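Local coordinates for protein Two-component sensor histidine kinase (PDB 3OLO) that probably senses a signal through its PAS domain and passes it on by ATP-dependent phosphorylation of a histidine in a two-component pathway, at residues 57-69 / 81-93. Residues are numbered along the deposited sequence; the frame is centred on the assembly and turned at random. Where two conformers were deposited one is given.
Sequences NLQDIDVDFALHD and FKTRYRSQSGRIF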
loop_
_atom_site.group_PDB
_atom_site.type_symbol
_atom_site.label_atom_id
_atom_site.label_comp_id
_atom_site.label_asym_id
_atom_site.label_seq_id
_atom_site.Cartn_x
_atom_site.Cartn_y
_atom_site.Cartn_z
ATOM N N ASN A 57 -5.620 -9.092 18.522
ATOM C CA ASN A 57 -5.800 -10.219 17.618
ATOM C C ASN A 57 -6.982 -9.938 16.702
ATOM O O ASN A 57 -7.888 -9.188 17.077
ATOM C CB ASN A 57 -6.099 -11.474 18.428
ATOM C CG ASN A 57 -5.946 -12.731 17.619
ATOM O OD1 ASN A 57 -6.912 -13.257 17.054
ATOM N ND2 ASN A 57 -4.727 -13.236 17.566
ATOM N N LEU A 58 -6.974 -10.535 15.513
ATOM C CA LEU A 58 -8.108 -10.462 14.598
ATOM C C LEU A 58 -9.404 -10.839 15.306
ATOM O O LEU A 58 -10.473 -10.296 15.019
ATOM C CB LEU A 58 -7.893 -11.417 13.420
ATOM C CG LEU A 58 -9.027 -11.427 12.406
ATOM C CD1 LEU A 58 -9.191 -10.036 11.824
ATOM C CD2 LEU A 58 -8.781 -12.470 11.305
ATOM N N GLN A 59 -9.304 -11.764 16.244
ATOM C CA GLN A 59 -10.469 -12.260 16.948
ATOM C C GLN A 59 -11.122 -11.182 17.823
ATOM O O GLN A 59 -12.267 -11.329 18.242
ATOM C CB GLN A 59 -10.060 -13.452 17.804
ATOM C CG GLN A 59 -11.211 -14.149 18.486
ATOM C CD GLN A 59 -10.764 -15.389 19.253
ATOM O OE1 GLN A 59 -11.548 -16.314 19.468
ATOM N NE2 GLN A 59 -9.498 -15.409 19.669
ATOM N N ASP A 60 -10.397 -10.104 18.099
ATOM C CA ASP A 60 -10.939 -8.995 18.901
ATOM C C ASP A 60 -11.763 -8.020 18.058
ATOM O O ASP A 60 -12.445 -7.165 18.609
ATOM C CB ASP A 60 -9.802 -8.215 19.567
ATOM C CG ASP A 60 -8.952 -9.083 20.471
ATOM O OD1 ASP A 60 -9.511 -9.991 21.126
ATOM O OD2 ASP A 60 -7.725 -8.854 20.529
ATOM N N ILE A 61 -11.652 -8.135 16.730
ATOM C CA ILE A 61 -12.324 -7.260 15.765
ATOM C C ILE A 61 -13.340 -8.048 14.929
ATOM O O ILE A 61 -14.452 -7.610 14.680
ATOM C CB ILE A 61 -11.302 -6.686 14.747
ATOM C CG1 ILE A 61 -10.114 -6.039 15.463
ATOM C CG2 ILE A 61 -11.964 -5.696 13.795
ATOM C CD1 ILE A 61 -10.401 -4.692 16.019
ATOM N N ASP A 62 -12.917 -9.204 14.450
ATOM C CA ASP A 62 -13.749 -10.021 13.575
ATOM C C ASP A 62 -14.796 -10.745 14.409
ATOM O O ASP A 62 -14.520 -11.762 15.033
ATOM C CB ASP A 62 -12.882 -11.017 12.807
ATOM C CG ASP A 62 -13.661 -11.799 11.771
ATOM O OD1 ASP A 62 -14.910 -11.792 11.816
ATOM O OD2 ASP A 62 -13.022 -12.427 10.912
ATOM N N VAL A 63 -15.996 -10.187 14.430
ATOM C CA VAL A 63 -17.107 -10.763 15.170
ATOM C C VAL A 63 -17.352 -12.223 14.810
ATOM O O VAL A 63 -17.753 -13.020 15.655
ATOM C CB VAL A 63 -18.402 -9.977 14.896
ATOM C CG1 VAL A 63 -19.570 -10.597 15.654
ATOM C CG2 VAL A 63 -18.221 -8.529 15.298
ATOM N N ASP A 64 -17.125 -12.577 13.550
ATOM C CA ASP A 64 -17.461 -13.915 13.088
ATOM C C ASP A 64 -16.238 -14.801 12.931
ATOM O O ASP A 64 -16.266 -15.791 12.196
ATOM C CB ASP A 64 -18.241 -13.821 11.780
ATOM C CG ASP A 64 -19.590 -13.152 11.964
ATOM O OD1 ASP A 64 -20.218 -13.360 13.027
ATOM O OD2 ASP A 64 -20.015 -12.411 11.057
ATOM N N PHE A 65 -15.174 -14.451 13.649
ATOM C CA PHE A 65 -13.882 -15.118 13.504
ATOM C C PHE A 65 -13.973 -16.642 13.647
ATOM O O PHE A 65 -13.375 -17.382 12.873
ATOM C CB PHE A 65 -12.900 -14.553 14.530
ATOM C CG PHE A 65 -11.559 -15.231 14.528
ATOM C CD1 PHE A 65 -11.336 -16.350 15.313
ATOM C CD2 PHE A 65 -10.521 -14.742 13.757
ATOM C CE1 PHE A 65 -10.104 -16.973 15.322
ATOM C CE2 PHE A 65 -9.289 -15.358 13.762
ATOM C CZ PHE A 65 -9.081 -16.478 14.544
ATOM N N ALA A 66 -14.722 -17.110 14.637
ATOM C CA ALA A 66 -14.809 -18.542 14.899
ATOM C C ALA A 66 -15.662 -19.265 13.858
ATOM O O ALA A 66 -15.694 -20.491 13.810
ATOM C CB ALA A 66 -15.351 -18.793 16.298
ATOM N N LEU A 67 -16.346 -18.503 13.016
ATOM C CA LEU A 67 -17.164 -19.097 11.963
ATOM C C LEU A 67 -16.348 -19.534 10.746
ATOM O O LEU A 67 -16.769 -20.419 10.010
ATOM C CB LEU A 67 -18.250 -18.117 11.523
ATOM C CG LEU A 67 -19.549 -18.146 12.330
ATOM C CD1 LEU A 67 -19.294 -18.346 13.824
ATOM C CD2 LEU A 67 -20.334 -16.868 12.073
ATOM N N HIS A 68 -15.191 -18.910 10.529
ATOM C CA HIS A 68 -14.376 -19.189 9.345
ATOM C C HIS A 68 -13.653 -20.522 9.460
ATOM O O HIS A 68 -13.176 -20.889 10.529
ATOM C CB HIS A 68 -13.335 -18.091 9.145
ATOM C CG HIS A 68 -13.894 -16.710 9.235
ATOM N ND1 HIS A 68 -15.160 -16.393 8.790
ATOM C CD2 HIS A 68 -13.372 -15.564 9.731
ATOM C CE1 HIS A 68 -15.388 -15.109 9.002
ATOM N NE2 HIS A 68 -14.317 -14.583 9.569
ATOM N N ASP A 69 -13.564 -21.243 8.351
ATOM C CA ASP A 69 -12.820 -22.487 8.330
ATOM C C ASP A 69 -11.367 -22.140 8.044
ATOM O O ASP A 69 -10.872 -22.322 6.926
ATOM C CB ASP A 69 -13.375 -23.431 7.269
ATOM C CG ASP A 69 -12.654 -24.765 7.246
ATOM O OD1 ASP A 69 -11.512 -24.843 7.748
ATOM O OD2 ASP A 69 -13.232 -25.735 6.719
ATOM N N PHE A 81 -13.268 -13.012 1.207
ATOM C CA PHE A 81 -14.574 -13.362 1.768
ATOM C C PHE A 81 -15.107 -12.265 2.699
ATOM O O PHE A 81 -14.366 -11.368 3.095
ATOM C CB PHE A 81 -14.481 -14.690 2.525
ATOM C CG PHE A 81 -13.617 -14.625 3.750
ATOM C CD1 PHE A 81 -12.252 -14.815 3.661
ATOM C CD2 PHE A 81 -14.169 -14.362 4.990
ATOM C CE1 PHE A 81 -11.453 -14.754 4.787
ATOM C CE2 PHE A 81 -13.375 -14.294 6.119
ATOM C CZ PHE A 81 -12.014 -14.491 6.017
ATOM N N LYS A 82 -16.393 -12.345 3.046
ATOM C CA LYS A 82 -17.033 -11.326 3.879
ATOM C C LYS A 82 -17.052 -11.742 5.334
ATOM O O LYS A 82 -17.276 -12.907 5.657
ATOM C CB LYS A 82 -18.495 -11.112 3.479
ATOM C CG LYS A 82 -18.743 -10.923 2.016
ATOM C CD LYS A 82 -18.517 -9.491 1.581
ATOM C CE LYS A 82 -18.308 -9.435 0.085
ATOM N NZ LYS A 82 -17.077 -10.185 -0.272
ATOM N N THR A 83 -16.857 -10.779 6.219
ATOM C CA THR A 83 -17.185 -11.000 7.610
ATOM C C THR A 83 -17.684 -9.691 8.211
ATOM O O THR A 83 -17.752 -8.681 7.519
ATOM C CB THR A 83 -15.980 -11.548 8.364
ATOM O OG1 THR A 83 -16.407 -12.093 9.620
ATOM C CG2 THR A 83 -14.934 -10.455 8.572
ATOM N N ARG A 84 -18.064 -9.714 9.483
ATOM C CA ARG A 84 -18.459 -8.493 10.185
ATOM C C ARG A 84 -17.349 -8.094 11.135
ATOM O O ARG A 84 -16.779 -8.946 11.810
ATOM C CB ARG A 84 -19.744 -8.713 10.986
ATOM C CG ARG A 84 -20.952 -9.101 10.136
ATOM C CD ARG A 84 -22.184 -9.289 10.994
ATOM N NE ARG A 84 -22.060 -10.440 11.881
ATOM C CZ ARG A 84 -22.717 -10.580 13.031
ATOM N NH1 ARG A 84 -23.550 -9.634 13.458
ATOM N NH2 ARG A 84 -22.533 -11.668 13.764
ATOM N N TYR A 85 -17.035 -6.805 11.167
ATOM C CA TYR A 85 -16.113 -6.254 12.148
ATOM C C TYR A 85 -16.844 -5.428 13.196
ATOM O O TYR A 85 -17.867 -4.807 12.902
ATOM C CB TYR A 85 -15.115 -5.325 11.462
ATOM C CG TYR A 85 -13.967 -6.004 10.743
ATOM C CD1 TYR A 85 -13.906 -7.386 10.599
ATOM C CD2 TYR A 85 -12.928 -5.247 10.223
ATOM C CE1 TYR A 85 -12.836 -7.994 9.934
ATOM C CE2 TYR A 85 -11.858 -5.842 9.573
ATOM C CZ TYR A 85 -11.815 -7.213 9.434
ATOM O OH TYR A 85 -10.744 -7.792 8.775
ATOM N N ARG A 86 -16.323 -5.426 14.421
ATOM C CA ARG A 86 -16.794 -4.506 15.444
ATOM C C ARG A 86 -15.692 -3.516 15.752
ATOM O O ARG A 86 -14.556 -3.904 16.033
ATOM C CB ARG A 86 -17.193 -5.228 16.726
ATOM C CG ARG A 86 -17.627 -4.263 17.824
ATOM C CD ARG A 86 -17.869 -4.961 19.145
ATOM N NE ARG A 86 -18.970 -5.916 19.066
ATOM C CZ ARG A 86 -18.844 -7.234 19.194
ATOM N NH1 ARG A 86 -17.655 -7.781 19.421
ATOM N NH2 ARG A 86 -19.920 -8.008 19.113
ATOM N N SER A 87 -16.034 -2.235 15.695
ATOM C CA SER A 87 -15.058 -1.181 15.902
ATOM C C SER A 87 -15.015 -0.831 17.381
ATOM O O SER A 87 -15.866 -1.268 18.153
ATOM C CB SER A 87 -15.420 0.048 15.083
ATOM O OG SER A 87 -16.628 0.618 15.544
ATOM N N GLN A 88 -14.032 -0.031 17.767
ATOM C CA GLN A 88 -13.873 0.315 19.162
ATOM C C GLN A 88 -15.118 1.003 19.742
ATOM O O GLN A 88 -15.468 0.774 20.898
ATOM C CB GLN A 88 -12.637 1.181 19.374
ATOM C CG GLN A 88 -12.519 1.585 20.839
ATOM C CD GLN A 88 -11.113 1.895 21.269
ATOM O OE1 GLN A 88 -10.696 1.496 22.348
ATOM N NE2 GLN A 88 -10.372 2.625 20.435
ATOM N N SER A 89 -15.805 1.830 18.959
ATOM C CA SER A 89 -17.013 2.476 19.478
ATOM C C SER A 89 -18.258 1.589 19.361
ATOM O O SER A 89 -19.378 2.034 19.603
ATOM C CB SER A 89 -17.249 3.812 18.781
ATOM O OG SER A 89 -17.649 3.619 17.444
ATOM N N GLY A 90 -18.060 0.334 18.982
ATOM C CA GLY A 90 -19.148 -0.625 18.958
ATOM C C GLY A 90 -19.926 -0.663 17.656
ATOM O O GLY A 90 -21.026 -1.194 17.618
ATOM N N ARG A 91 -19.379 -0.101 16.584
ATOM C CA ARG A 91 -20.039 -0.221 15.289
ATOM C C ARG A 91 -19.836 -1.639 14.790
ATOM O O ARG A 91 -18.740 -2.191 14.898
ATOM C CB ARG A 91 -19.479 0.771 14.271
ATOM C CG ARG A 91 -19.514 2.230 14.714
ATOM C CD ARG A 91 -18.640 3.090 13.792
ATOM N NE ARG A 91 -18.534 4.486 14.225
ATOM C CZ ARG A 91 -19.392 5.442 13.883
ATOM N NH1 ARG A 91 -20.437 5.159 13.117
ATOM N NH2 ARG A 91 -19.217 6.683 14.316
ATOM N N ILE A 92 -20.905 -2.234 14.273
ATOM C CA ILE A 92 -20.829 -3.520 13.601
ATOM C C ILE A 92 -21.063 -3.273 12.116
ATOM O O ILE A 92 -22.083 -2.702 11.734
ATOM C CB ILE A 92 -21.919 -4.482 14.097
ATOM C CG1 ILE A 92 -21.891 -4.602 15.628
ATOM C CG2 ILE A 92 -21.762 -5.846 13.429
ATOM C CD1 ILE A 92 -20.737 -5.403 16.172
ATOM N N PHE A 93 -20.130 -3.696 11.274
ATOM C CA PHE A 93 -20.272 -3.467 9.843
ATOM C C PHE A 93 -19.702 -4.625 9.022
ATOM O O PHE A 93 -18.769 -5.309 9.450
ATOM C CB PHE A 93 -19.615 -2.133 9.448
ATOM C CG PHE A 93 -18.187 -1.986 9.917
ATOM C CD1 PHE A 93 -17.908 -1.620 11.228
ATOM C CD2 PHE A 93 -17.126 -2.206 9.043
ATOM C CE1 PHE A 93 -16.603 -1.478 11.664
ATOM C CE2 PHE A 93 -15.818 -2.063 9.468
ATOM C CZ PHE A 93 -15.549 -1.700 10.780
HETATM O O HOH W 1 -13.610 -4.644 18.613
#
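Asp62 and Thr83 meet where the loop between helices 50-53 and 70-76 runs antiparallel alongside strand 78-86, at the edge of the PAS sheet. Thr83 OG1 donates to Asp62 OD1 over 2.7 Å, on the syn side of the carboxylate, while the backbone N of Asp64 reaches the same oxygen from the opposite face and closes an Asx turn. Asp62 OD2 accepts from His68 NE2 at 2.9 Å, nearly in the plane of the imidazole. The His68 ring is sandwiched: Phe81 points its CE2 edge at one face in a T-shaped pair, centroids 4.8 Å apart, and Asp64 O lies over the other.

Farther along the strand, Arg84 bends at chi3 (-67°) and grips Asp64 side-on, NE to OD2 and NH2 to OD1, both at 3.0 Å, in a nearly coplanar salt bridge. Val63 lays CG1 over one face of this guanidinium and CG2 against Arg86 CB. Ile61 CG2 sits over the Tyr85 ring in a CH-pi contact, 3.9 Å from its centroid; Tyr85 OH, buried with no polar partner in the model, lies 4.1 Å from Leu58 CD1.

Behind these side chains, a single beta bridge pairs Asp62 with Tyr85: Arg86 N donates to Ile61 O at 2.9 Å, whereas the bond from Val63 N to Arg84 O is weak. The contact is mixed: a polar cluster adjoins the apolar packing of Ile61 and Val63. Thr83 ties the Asp62 carboxylate to the strand, while Asp64 N and His68 fix it within the loop, and these donors would be expected to stabilise its negative charge.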